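Local coordinates for PduO-type ATP--cob(I)alamin adenosyltransferase (Sulfolobus tokodaii, PDB 1WOZ), which is probably a corrinoid adenosyltransferase that binds ATP and passes its 5'-deoxyadenosyl group to the cobalt of cob(I)alamin, at residues E60-I64 against K75-Y81; V124-V129 against I143-N147; R88-Y92 against S151-M156; F27-L31 against I64-S69. One frame throughout, in Å; residues are numbered along the deposited sequence.

Contact 1 (E60-I64 against K75-Y81)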
# COMPACT_ATOMS: atom_id res chain seq x y z
N GLU A 60 -16.09 -9.63 -8.66
CA GLU A 60 -15.52 -9.78 -10.00
C GLU A 60 -14.00 -9.96 -10.00
O GLU A 60 -13.45 -10.59 -10.91
CB GLU A 60 -15.99 -8.64 -10.93
CG GLU A 60 -17.52 -8.64 -11.05
CD GLU A 60 -18.11 -7.57 -11.96
OE1 GLU A 60 -17.41 -6.61 -12.39
OE2 GLU A 60 -19.31 -7.69 -12.25
N LEU A 61 -13.32 -9.43 -8.98
CA LEU A 61 -11.88 -9.65 -8.89
C LEU A 61 -11.67 -11.15 -8.59
O LEU A 61 -10.69 -11.75 -9.04
CB LEU A 61 -11.21 -8.80 -7.79
CG LEU A 61 -11.18 -7.29 -8.14
CD1 LEU A 61 -10.40 -6.54 -7.07
CD2 LEU A 61 -10.50 -7.09 -9.51
N PHE A 62 -12.57 -11.75 -7.82
CA PHE A 62 -12.43 -13.20 -7.57
C PHE A 62 -12.71 -13.93 -8.88
O PHE A 62 -12.07 -14.93 -9.19
CB PHE A 62 -13.39 -13.68 -6.48
CG PHE A 62 -12.84 -13.56 -5.09
CD1 PHE A 62 -13.02 -12.41 -4.34
CD2 PHE A 62 -12.08 -14.60 -4.54
CE1 PHE A 62 -12.45 -12.28 -3.06
CE2 PHE A 62 -11.51 -14.47 -3.26
CZ PHE A 62 -11.71 -13.30 -2.53
N GLU A 63 -13.67 -13.45 -9.67
CA GLU A 63 -13.94 -14.10 -10.94
C GLU A 63 -12.74 -13.98 -11.88
O GLU A 63 -12.40 -14.92 -12.63
CB GLU A 63 -15.20 -13.51 -11.59
CG GLU A 63 -16.45 -13.84 -10.78
CD GLU A 63 -17.74 -13.42 -11.46
OE1 GLU A 63 -18.77 -14.05 -11.17
OE2 GLU A 63 -17.75 -12.46 -12.25
N ILE A 64 -12.07 -12.83 -11.83
CA ILE A 64 -10.88 -12.62 -12.65
C ILE A 64 -9.81 -13.61 -12.22
O ILE A 64 -9.11 -14.20 -13.05
CB ILE A 64 -10.34 -11.15 -12.49
CG1 ILE A 64 -11.28 -10.19 -13.22
CG2 ILE A 64 -8.88 -11.06 -12.94
CD1 ILE A 64 -10.89 -8.72 -13.12
N LYS A 75 -14.47 -19.29 -15.45
CA LYS A 75 -15.03 -17.95 -15.54
C LYS A 75 -14.32 -17.32 -16.72
O LYS A 75 -13.15 -17.62 -16.98
CB LYS A 75 -14.73 -17.13 -14.28
CG LYS A 75 -15.41 -17.59 -12.99
CD LYS A 75 -16.89 -17.23 -12.97
CE LYS A 75 -17.51 -17.65 -11.66
NZ LYS A 75 -18.89 -17.12 -11.54
N LYS A 76 -15.03 -16.46 -17.46
CA LYS A 76 -14.42 -15.77 -18.59
C LYS A 76 -14.87 -14.33 -18.63
O LYS A 76 -16.03 -14.02 -18.92
CB LYS A 76 -14.77 -16.45 -19.91
CG LYS A 76 -14.01 -15.86 -21.09
CD LYS A 76 -14.38 -16.56 -22.38
CE LYS A 76 -13.60 -16.02 -23.56
NZ LYS A 76 -14.10 -16.61 -24.83
N ILE A 77 -13.95 -13.43 -18.33
CA ILE A 77 -14.24 -12.01 -18.34
C ILE A 77 -14.50 -11.59 -19.77
O ILE A 77 -13.72 -11.90 -20.67
CB ILE A 77 -13.05 -11.23 -17.75
CG1 ILE A 77 -12.72 -11.77 -16.35
CG2 ILE A 77 -13.34 -9.73 -17.72
CD1 ILE A 77 -13.93 -11.79 -15.38
N ASP A 78 -15.62 -10.90 -20.00
CA ASP A 78 -15.98 -10.43 -21.33
C ASP A 78 -16.41 -8.95 -21.32
O ASP A 78 -16.40 -8.29 -20.27
CB ASP A 78 -17.09 -11.31 -21.91
CG ASP A 78 -18.35 -11.31 -21.07
OD1 ASP A 78 -19.17 -12.22 -21.25
OD2 ASP A 78 -18.54 -10.40 -20.23
N GLU A 79 -16.80 -8.44 -22.48
CA GLU A 79 -17.20 -7.05 -22.61
C GLU A 79 -18.27 -6.54 -21.65
O GLU A 79 -18.24 -5.37 -21.30
CB GLU A 79 -17.63 -6.75 -24.05
CG GLU A 79 -16.48 -6.80 -25.05
CD GLU A 79 -16.94 -6.59 -26.49
OE1 GLU A 79 -17.28 -5.44 -26.85
OE2 GLU A 79 -16.96 -7.59 -27.25
N LYS A 80 -19.21 -7.39 -21.24
CA LYS A 80 -20.26 -6.93 -20.33
C LYS A 80 -19.74 -6.48 -18.97
O LYS A 80 -20.34 -5.59 -18.34
CB LYS A 80 -21.33 -8.00 -20.13
CG LYS A 80 -22.09 -8.36 -21.41
CD LYS A 80 -23.33 -9.19 -21.10
CE LYS A 80 -24.33 -8.40 -20.24
NZ LYS A 80 -25.54 -9.20 -19.87
N TYR A 81 -18.66 -7.10 -18.51
CA TYR A 81 -18.03 -6.72 -17.25
C TYR A 81 -17.50 -5.31 -17.41
O TYR A 81 -17.72 -4.43 -16.57
CB TYR A 81 -16.83 -7.61 -16.95
CG TYR A 81 -17.13 -8.97 -16.35
CD1 TYR A 81 -16.95 -9.21 -14.99
CD2 TYR A 81 -17.56 -10.02 -17.16
CE1 TYR A 81 -17.17 -10.47 -14.44
CE2 TYR A 81 -17.79 -11.28 -16.62
CZ TYR A 81 -17.59 -11.49 -15.27
OH TYR A 81 -17.77 -12.76 -14.76

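Contact 2 (V124-V129 against I143-N147)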
# COMPACT_ATOMS: atom_id res chain seq x y z
N VAL A 124 -1.49 -2.85 -10.43
CA VAL A 124 -1.89 -4.20 -10.84
C VAL A 124 -2.03 -4.24 -12.37
O VAL A 124 -1.62 -5.21 -13.01
CB VAL A 124 -3.24 -4.63 -10.19
CG1 VAL A 124 -3.62 -6.08 -10.64
CG2 VAL A 124 -3.11 -4.57 -8.65
N GLU A 125 -2.59 -3.18 -12.95
CA GLU A 125 -2.74 -3.10 -14.41
C GLU A 125 -1.37 -3.19 -15.11
O GLU A 125 -1.20 -3.97 -16.07
CB GLU A 125 -3.43 -1.80 -14.83
CG GLU A 125 -3.57 -1.68 -16.37
CD GLU A 125 -4.10 -0.34 -16.83
OE1 GLU A 125 -4.38 0.55 -15.99
OE2 GLU A 125 -4.24 -0.17 -18.07
N ARG A 126 -0.39 -2.41 -14.65
CA ARG A 126 0.96 -2.46 -15.22
C ARG A 126 1.58 -3.84 -15.05
O ARG A 126 2.17 -4.38 -15.98
CB ARG A 126 1.90 -1.42 -14.59
CG ARG A 126 1.60 0.05 -14.93
CD ARG A 126 2.76 0.94 -14.46
NE ARG A 126 3.13 0.71 -13.05
CZ ARG A 126 2.46 1.19 -11.99
NH1 ARG A 126 1.38 1.94 -12.15
NH2 ARG A 126 2.89 0.94 -10.77
N ASN A 127 1.48 -4.41 -13.85
CA ASN A 127 2.02 -5.76 -13.63
C ASN A 127 1.34 -6.78 -14.56
O ASN A 127 2.00 -7.67 -15.10
CB ASN A 127 1.84 -6.18 -12.16
CG ASN A 127 2.66 -5.33 -11.21
OD1 ASN A 127 3.49 -4.52 -11.63
ND2 ASN A 127 2.44 -5.51 -9.91
N ALA A 128 0.03 -6.65 -14.75
CA ALA A 128 -0.70 -7.56 -15.63
C ALA A 128 -0.10 -7.57 -17.03
O ALA A 128 0.05 -8.64 -17.65
CB ALA A 128 -2.18 -7.19 -15.69
N VAL A 129 0.25 -6.40 -17.55
CA VAL A 129 0.87 -6.31 -18.87
C VAL A 129 2.18 -7.10 -18.85
O VAL A 129 2.50 -7.83 -19.78
CB VAL A 129 1.15 -4.85 -19.26
CG1 VAL A 129 1.93 -4.79 -20.57
CG2 VAL A 129 -0.17 -4.10 -19.42
N ILE A 143 -7.07 -7.12 -18.52
CA ILE A 143 -6.32 -5.87 -18.48
C ILE A 143 -7.28 -4.71 -18.77
O ILE A 143 -7.20 -3.65 -18.14
CB ILE A 143 -5.16 -5.91 -19.49
CG1 ILE A 143 -4.20 -7.05 -19.11
CG2 ILE A 143 -4.41 -4.58 -19.47
CD1 ILE A 143 -2.97 -7.22 -20.01
N VAL A 144 -8.20 -4.92 -19.71
CA VAL A 144 -9.18 -3.87 -20.00
C VAL A 144 -10.04 -3.57 -18.77
O VAL A 144 -10.30 -2.39 -18.46
CB VAL A 144 -10.11 -4.26 -21.16
CG1 VAL A 144 -11.07 -3.10 -21.47
CG2 VAL A 144 -9.26 -4.62 -22.39
N TYR A 145 -10.45 -4.62 -18.06
CA TYR A 145 -11.27 -4.44 -16.87
C TYR A 145 -10.51 -3.57 -15.85
O TYR A 145 -11.05 -2.59 -15.31
CB TYR A 145 -11.61 -5.80 -16.23
CG TYR A 145 -12.54 -5.72 -15.05
CD1 TYR A 145 -13.92 -5.88 -15.20
CD2 TYR A 145 -12.05 -5.48 -13.76
CE1 TYR A 145 -14.78 -5.80 -14.12
CE2 TYR A 145 -12.90 -5.39 -12.67
CZ TYR A 145 -14.26 -5.56 -12.84
OH TYR A 145 -15.11 -5.48 -11.77
N LEU A 146 -9.25 -3.93 -15.61
CA LEU A 146 -8.40 -3.22 -14.65
C LEU A 146 -8.23 -1.74 -15.05
O LEU A 146 -8.25 -0.87 -14.18
CB LEU A 146 -7.04 -3.91 -14.55
CG LEU A 146 -7.07 -5.26 -13.80
CD1 LEU A 146 -5.71 -5.91 -13.92
CD2 LEU A 146 -7.47 -5.07 -12.30
N ASN A 147 -8.07 -1.48 -16.34
CA ASN A 147 -7.93 -0.11 -16.85
C ASN A 147 -9.20 0.69 -16.57
O ASN A 147 -9.13 1.84 -16.09
CB ASN A 147 -7.59 -0.15 -18.35
CG ASN A 147 -7.47 1.26 -18.98
OD1 ASN A 147 -8.46 1.83 -19.44
ND2 ASN A 147 -6.26 1.80 -19.00
O HOH W 1 -5.94 0.60 -13.79

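Contact 3 (R88-Y92 against S151-M156)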
# COMPACT_ATOMS: atom_id res chain seq x y z
N ARG A 88 -21.16 2.99 -14.97
CA ARG A 88 -21.16 3.59 -13.63
C ARG A 88 -20.22 4.79 -13.62
O ARG A 88 -20.48 5.80 -12.96
CB ARG A 88 -20.75 2.56 -12.56
CG ARG A 88 -21.77 1.43 -12.34
CD ARG A 88 -23.14 2.01 -11.99
NE ARG A 88 -23.12 2.79 -10.75
CZ ARG A 88 -23.98 3.76 -10.46
NH1 ARG A 88 -24.94 4.10 -11.32
NH2 ARG A 88 -23.90 4.40 -9.30
N THR A 89 -19.13 4.70 -14.37
CA THR A 89 -18.19 5.81 -14.43
C THR A 89 -18.94 7.04 -14.97
O THR A 89 -18.84 8.14 -14.42
CB THR A 89 -16.97 5.46 -15.31
OG1 THR A 89 -16.25 4.35 -14.72
CG2 THR A 89 -16.01 6.66 -15.41
N VAL A 90 -19.70 6.85 -16.06
CA VAL A 90 -20.47 7.95 -16.63
C VAL A 90 -21.44 8.55 -15.63
O VAL A 90 -21.57 9.77 -15.56
CB VAL A 90 -21.26 7.49 -17.88
CG1 VAL A 90 -22.32 8.54 -18.25
CG2 VAL A 90 -20.29 7.27 -19.04
N GLU A 91 -22.11 7.72 -14.83
CA GLU A 91 -23.06 8.23 -13.82
C GLU A 91 -22.41 9.08 -12.72
O GLU A 91 -22.97 10.11 -12.30
CB GLU A 91 -23.83 7.07 -13.17
CG GLU A 91 -24.83 6.40 -14.10
CD GLU A 91 -25.77 7.41 -14.71
OE1 GLU A 91 -25.66 7.67 -15.93
OE2 GLU A 91 -26.60 7.95 -13.95
N TYR A 92 -21.25 8.66 -12.23
CA TYR A 92 -20.56 9.43 -11.19
C TYR A 92 -20.08 10.77 -11.76
O TYR A 92 -20.17 11.82 -11.11
CB TYR A 92 -19.39 8.62 -10.64
CG TYR A 92 -19.85 7.54 -9.72
CD1 TYR A 92 -20.45 7.86 -8.51
CD2 TYR A 92 -19.72 6.19 -10.06
CE1 TYR A 92 -20.93 6.89 -7.66
CE2 TYR A 92 -20.21 5.19 -9.21
CZ TYR A 92 -20.81 5.56 -8.01
OH TYR A 92 -21.30 4.62 -7.13
N SER A 151 -10.44 4.19 -13.73
CA SER A 151 -11.19 5.40 -14.09
C SER A 151 -12.47 5.51 -13.24
O SER A 151 -12.89 6.61 -12.88
CB SER A 151 -11.55 5.39 -15.58
OG SER A 151 -10.38 5.40 -16.36
N LEU A 152 -13.09 4.36 -12.95
CA LEU A 152 -14.28 4.36 -12.11
C LEU A 152 -13.91 4.87 -10.70
O LEU A 152 -14.63 5.68 -10.11
CB LEU A 152 -14.87 2.94 -12.01
CG LEU A 152 -15.95 2.74 -10.94
CD1 LEU A 152 -17.11 3.70 -11.18
CD2 LEU A 152 -16.42 1.28 -10.95
N LEU A 153 -12.80 4.37 -10.15
CA LEU A 153 -12.36 4.80 -8.82
C LEU A 153 -12.10 6.31 -8.80
O LEU A 153 -12.41 6.99 -7.82
CB LEU A 153 -11.11 4.02 -8.42
CG LEU A 153 -11.36 2.52 -8.12
CD1 LEU A 153 -10.04 1.77 -8.02
CD2 LEU A 153 -12.15 2.36 -6.80
N PHE A 154 -11.50 6.82 -9.88
CA PHE A 154 -11.21 8.25 -10.04
C PHE A 154 -12.53 9.03 -10.01
O PHE A 154 -12.69 9.99 -9.26
CB PHE A 154 -10.47 8.46 -11.37
CG PHE A 154 -10.08 9.89 -11.64
CD1 PHE A 154 -10.95 10.75 -12.30
CD2 PHE A 154 -8.84 10.39 -11.23
CE1 PHE A 154 -10.60 12.09 -12.56
CE2 PHE A 154 -8.47 11.73 -11.48
CZ PHE A 154 -9.36 12.58 -12.14
N ALA A 155 -13.51 8.59 -10.81
CA ALA A 155 -14.80 9.29 -10.83
C ALA A 155 -15.47 9.26 -9.48
O ALA A 155 -16.12 10.23 -9.07
CB ALA A 155 -15.72 8.67 -11.91
N MSE A 156 -15.32 8.14 -8.76
CA MSE A 156 -15.93 8.06 -7.45
C MSE A 156 -15.25 9.02 -6.48
O MSE A 156 -15.92 9.60 -5.63
CB MSE A 156 -15.84 6.64 -6.88
CG MSE A 156 -16.68 5.61 -7.59
SE MSE A 156 -16.36 3.92 -6.64
CE MSE A 156 -17.82 2.84 -7.35

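Contact 4 (F27-L31 against I64-S69)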
# COMPACT_ATOMS: atom_id res chain seq x y z
N PHE A 27 0.31 -12.50 -9.90
CA PHE A 27 -0.87 -11.82 -10.43
C PHE A 27 -2.02 -11.98 -9.42
O PHE A 27 -2.70 -11.01 -9.08
CB PHE A 27 -1.25 -12.41 -11.80
CG PHE A 27 -2.11 -11.50 -12.65
CD1 PHE A 27 -2.24 -11.75 -14.02
CD2 PHE A 27 -2.80 -10.42 -12.10
CE1 PHE A 27 -3.04 -10.93 -14.83
CE2 PHE A 27 -3.60 -9.59 -12.90
CZ PHE A 27 -3.72 -9.85 -14.28
N LEU A 28 -2.24 -13.21 -8.96
CA LEU A 28 -3.29 -13.46 -7.97
C LEU A 28 -2.99 -12.67 -6.69
O LEU A 28 -3.90 -12.17 -6.04
CB LEU A 28 -3.39 -14.96 -7.65
CG LEU A 28 -3.83 -15.85 -8.82
CD1 LEU A 28 -3.75 -17.34 -8.39
CD2 LEU A 28 -5.27 -15.49 -9.22
N GLY A 29 -1.71 -12.57 -6.32
CA GLY A 29 -1.36 -11.81 -5.12
C GLY A 29 -1.69 -10.33 -5.31
O GLY A 29 -2.21 -9.67 -4.38
N ASP A 30 -1.40 -9.79 -6.49
CA ASP A 30 -1.70 -8.38 -6.77
C ASP A 30 -3.22 -8.13 -6.74
O ASP A 30 -3.68 -7.11 -6.23
CB ASP A 30 -1.14 -7.94 -8.13
CG ASP A 30 0.37 -7.89 -8.14
OD1 ASP A 30 0.98 -7.88 -7.05
OD2 ASP A 30 0.95 -7.85 -9.24
N LEU A 31 -3.99 -9.08 -7.26
CA LEU A 31 -5.44 -8.95 -7.26
C LEU A 31 -5.96 -8.91 -5.83
O LEU A 31 -6.85 -8.13 -5.51
CB LEU A 31 -6.09 -10.12 -8.02
CG LEU A 31 -5.86 -9.97 -9.53
CD1 LEU A 31 -6.23 -11.26 -10.23
CD2 LEU A 31 -6.67 -8.79 -10.08
N ILE A 64 -12.07 -12.83 -11.83
CA ILE A 64 -10.88 -12.62 -12.65
C ILE A 64 -9.81 -13.61 -12.22
O ILE A 64 -9.11 -14.20 -13.05
CB ILE A 64 -10.34 -11.15 -12.49
CG1 ILE A 64 -11.28 -10.19 -13.22
CG2 ILE A 64 -8.88 -11.06 -12.94
CD1 ILE A 64 -10.89 -8.72 -13.12
N GLY A 65 -9.68 -13.81 -10.91
CA GLY A 65 -8.70 -14.77 -10.43
C GLY A 65 -9.00 -16.19 -10.91
O GLY A 65 -8.09 -16.96 -11.22
N GLU A 66 -10.28 -16.55 -10.99
CA GLU A 66 -10.64 -17.88 -11.46
C GLU A 66 -10.41 -18.00 -12.96
O GLU A 66 -10.00 -19.06 -13.45
CB GLU A 66 -12.10 -18.20 -11.10
CG GLU A 66 -12.32 -18.24 -9.60
CD GLU A 66 -13.49 -19.11 -9.16
OE1 GLU A 66 -14.64 -18.88 -9.60
OE2 GLU A 66 -13.24 -20.02 -8.34
N ASP A 67 -10.68 -16.93 -13.69
CA ASP A 67 -10.44 -16.91 -15.13
C ASP A 67 -8.94 -17.22 -15.30
O ASP A 67 -8.57 -18.19 -15.96
CB ASP A 67 -10.77 -15.51 -15.70
CG ASP A 67 -10.61 -15.42 -17.21
OD1 ASP A 67 -9.75 -16.12 -17.78
OD2 ASP A 67 -11.33 -14.62 -17.82
N LEU A 68 -8.08 -16.42 -14.67
CA LEU A 68 -6.62 -16.62 -14.75
C LEU A 68 -6.15 -18.02 -14.36
O LEU A 68 -5.31 -18.60 -15.05
CB LEU A 68 -5.89 -15.64 -13.82
CG LEU A 68 -5.93 -14.16 -14.18
CD1 LEU A 68 -5.31 -13.35 -13.02
CD2 LEU A 68 -5.18 -13.92 -15.48
N SER A 69 -6.66 -18.52 -13.24
CA SER A 69 -6.31 -19.83 -12.70
C SER A 69 -6.80 -21.04 -13.51
O SER A 69 -6.26 -22.15 -13.34
CB SER A 69 -6.85 -19.97 -11.27
OG SER A 69 -6.23 -19.04 -10.39

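Contact 1 (E60-I64 against K75-Y81)
In the five-helix bundle of the PduO-type adenosyltransferases, the connection from helix 48-69 to helix 79-96 here doubles back so that K75 and Y81 both reach E63. The E63 chain is extended beyond CG and holds its carboxylate between them: K75 NZ makes a salt bridge to E63 OE1 at 3.1 Å, and Y81 OH gives a short 2.5 Å hydrogen bond to E63 OE2. Both donors approach from above the carboxylate plane, the hydroxyl 56° out of it. A bend in K75 at chi2 (-75°) folds its aliphatic part against the helix before the ammonium group arrives. Were E63 an alanine, the K75 ammonium would probably lose its mate and the Y81 hydroxyl its acceptor. One turn earlier, E60 CD lies 3.6 Å from Y81 CD1, the carboxylate and ring planes 59° apart; Y145 and R56 hold its oxygens. D78 is the N-cap of helix 79-96, with a weak bond from K80 N to D78 OD2. Next to these polar groups, I77 CD1 meets I64 CG1 at 3.8 Å and also lies over one face of the Y81 ring, offset toward its rim.

Contact 2 (V124-V129 against I143-N147)
Segments V124-V129 and I143-N147 are helical and run antiparallel, their axes 9.4 Å apart at closest approach and their directions 161° apart. E125 and L146 face each other most closely, CA to CA 5.7 Å. L146 points toward segment V124-V129, where its CD1 sits 3.9 Å from V124 CG1 and also touches the backbone at E125 CA and the methyl of A128. One turn back, I143 CG1 packs 4.0 Å from A128 CB, and I143 CD1 continues along to V129. The small A128 thus takes both larger aliphatic chains against a single methyl. These are the fourth and fifth helices of the five-helix bundle, 109-134 and 140-163, joined by a short turn into an antiparallel hairpin; helix 23-44 covers its inner side through F27 and L34. On the other flank the contact becomes polar. E125 leaves its helix in a fully extended chain, chi1 178°, and carries its carboxylate across to N147. N147 ND2 donates to E125 OE2 at 3.0 Å, nearly straight at 162°, meeting the syn side, somewhat out of the carboxylate plane, of an oxygen that lies close to the amide plane. The same OE2 forms a salt bridge with K20 of the third subunit. A water 2.7 Å from E125 OE1 donates to it and to L146 O, bridging the two helices.

Contact 3 (R88-Y92 against S151-M156)
Y92 and T89 of helix 79-96 pack against L152, A155 and M156 of helix 140-163, and the two short segments run nearly parallel, 19° apart with axes 8.7 Å from each other. The tight part centres on the Y92 ring. M156, present as selenomethionine, crosses one face of it: CG stands 4.0 Å from the Y92 ring centroid in a CH-pi contact, while the extended chain beyond takes the methyl CE to 3.8 Å from Y92 CE2. The selenium lies obliquely to the ring, in a Met-aromatic contact. With chi1 168° and chi2 58°, L152 brings CD1 to 3.8 Å from Y92 CD2. At the root of the ring, Y92 CB meets A155 CB at 3.9 Å. The helices come closest at T89, whose OG1 sits 3.3 Å from L152 CA. The C-terminal residue, W177, also packs against T89 and A155.

Toward the margins the fit slackens. R88 offers little beyond CB, 4.1 Å from L152 CD1, before its chain bends away, and S151, partly exposed, is met through its carbonyl by the T89 methyl.

No hydrogen bond joins the two segments, and three polar side chains bond outside them: T89 OG1 to L85 O in its own helix, Y92 OH to D53 OD2 of helix 48-69, and R88 NE to that same oxygen in a salt bridge. Carbon surface therefore holds this pair of helices together, and the ring is steered at its far end by an aspartate from a third helix.

Contact 4 (F27-L31 against I64-S69)
L68, L28 and L31 carry most of the interface between F27-L31 and I64-S69, which belong to helices 23-44 and 48-69, an antiparallel pair (178°, axes 10.3 Å apart) in the five-helix bundle. L68 CD1 stands over the centre of the F27 ring, 3.6 Å from its centroid, a CH-pi contact; chi1 -159° swings the ring across to L68 and chi2 163° turns its face to the methyl. L31 meets L68 tip to tip, CD1 to CD1 at 3.6 Å, and the same L31 methyl touches I64 CG2. L28 drops CD2 to 3.7 Å from G65 CA, where any beta carbon would be tight, and its CD1 lies 3.6 Å from S69 OG. That hydroxyl is turned back along its own helix, donating to G65 O at 2.9 Å, while S69 N reaches the same oxygen from the opposite face of the carbonyl plane. Losing the F27 ring to an alanine would probably open a gap beside L68 and deprive its methyl of support. Beyond the pair, helix 109-134 packs on F27 through A128 and Y131, helix 140-163 brings I142 against F27, I64 and L68, and E66 bonds to Y171 in strand 169-173 of the second subunit.

In the fold
From the N terminus, contact 4 opens first and closes the loop through the turn between helices 23-44 and 48-69. Contact 1 begins before that loop has ended: the two cross and share I64, and D67 of contact 4 bonds to I77 N of contact 1. Further on, contact 3 closes the longest loop, tying helix 79-96 to helix 140-163, and contact 2 is nested within it as the hairpin of the last two helices. Contacts 2 and 3 lie on opposite sides of the chain's centre along helix 140-163. Y145 links contacts 1 and 2, and N127 with D30 links contacts 2 and 4, so three contacts gather at one end of the bundle.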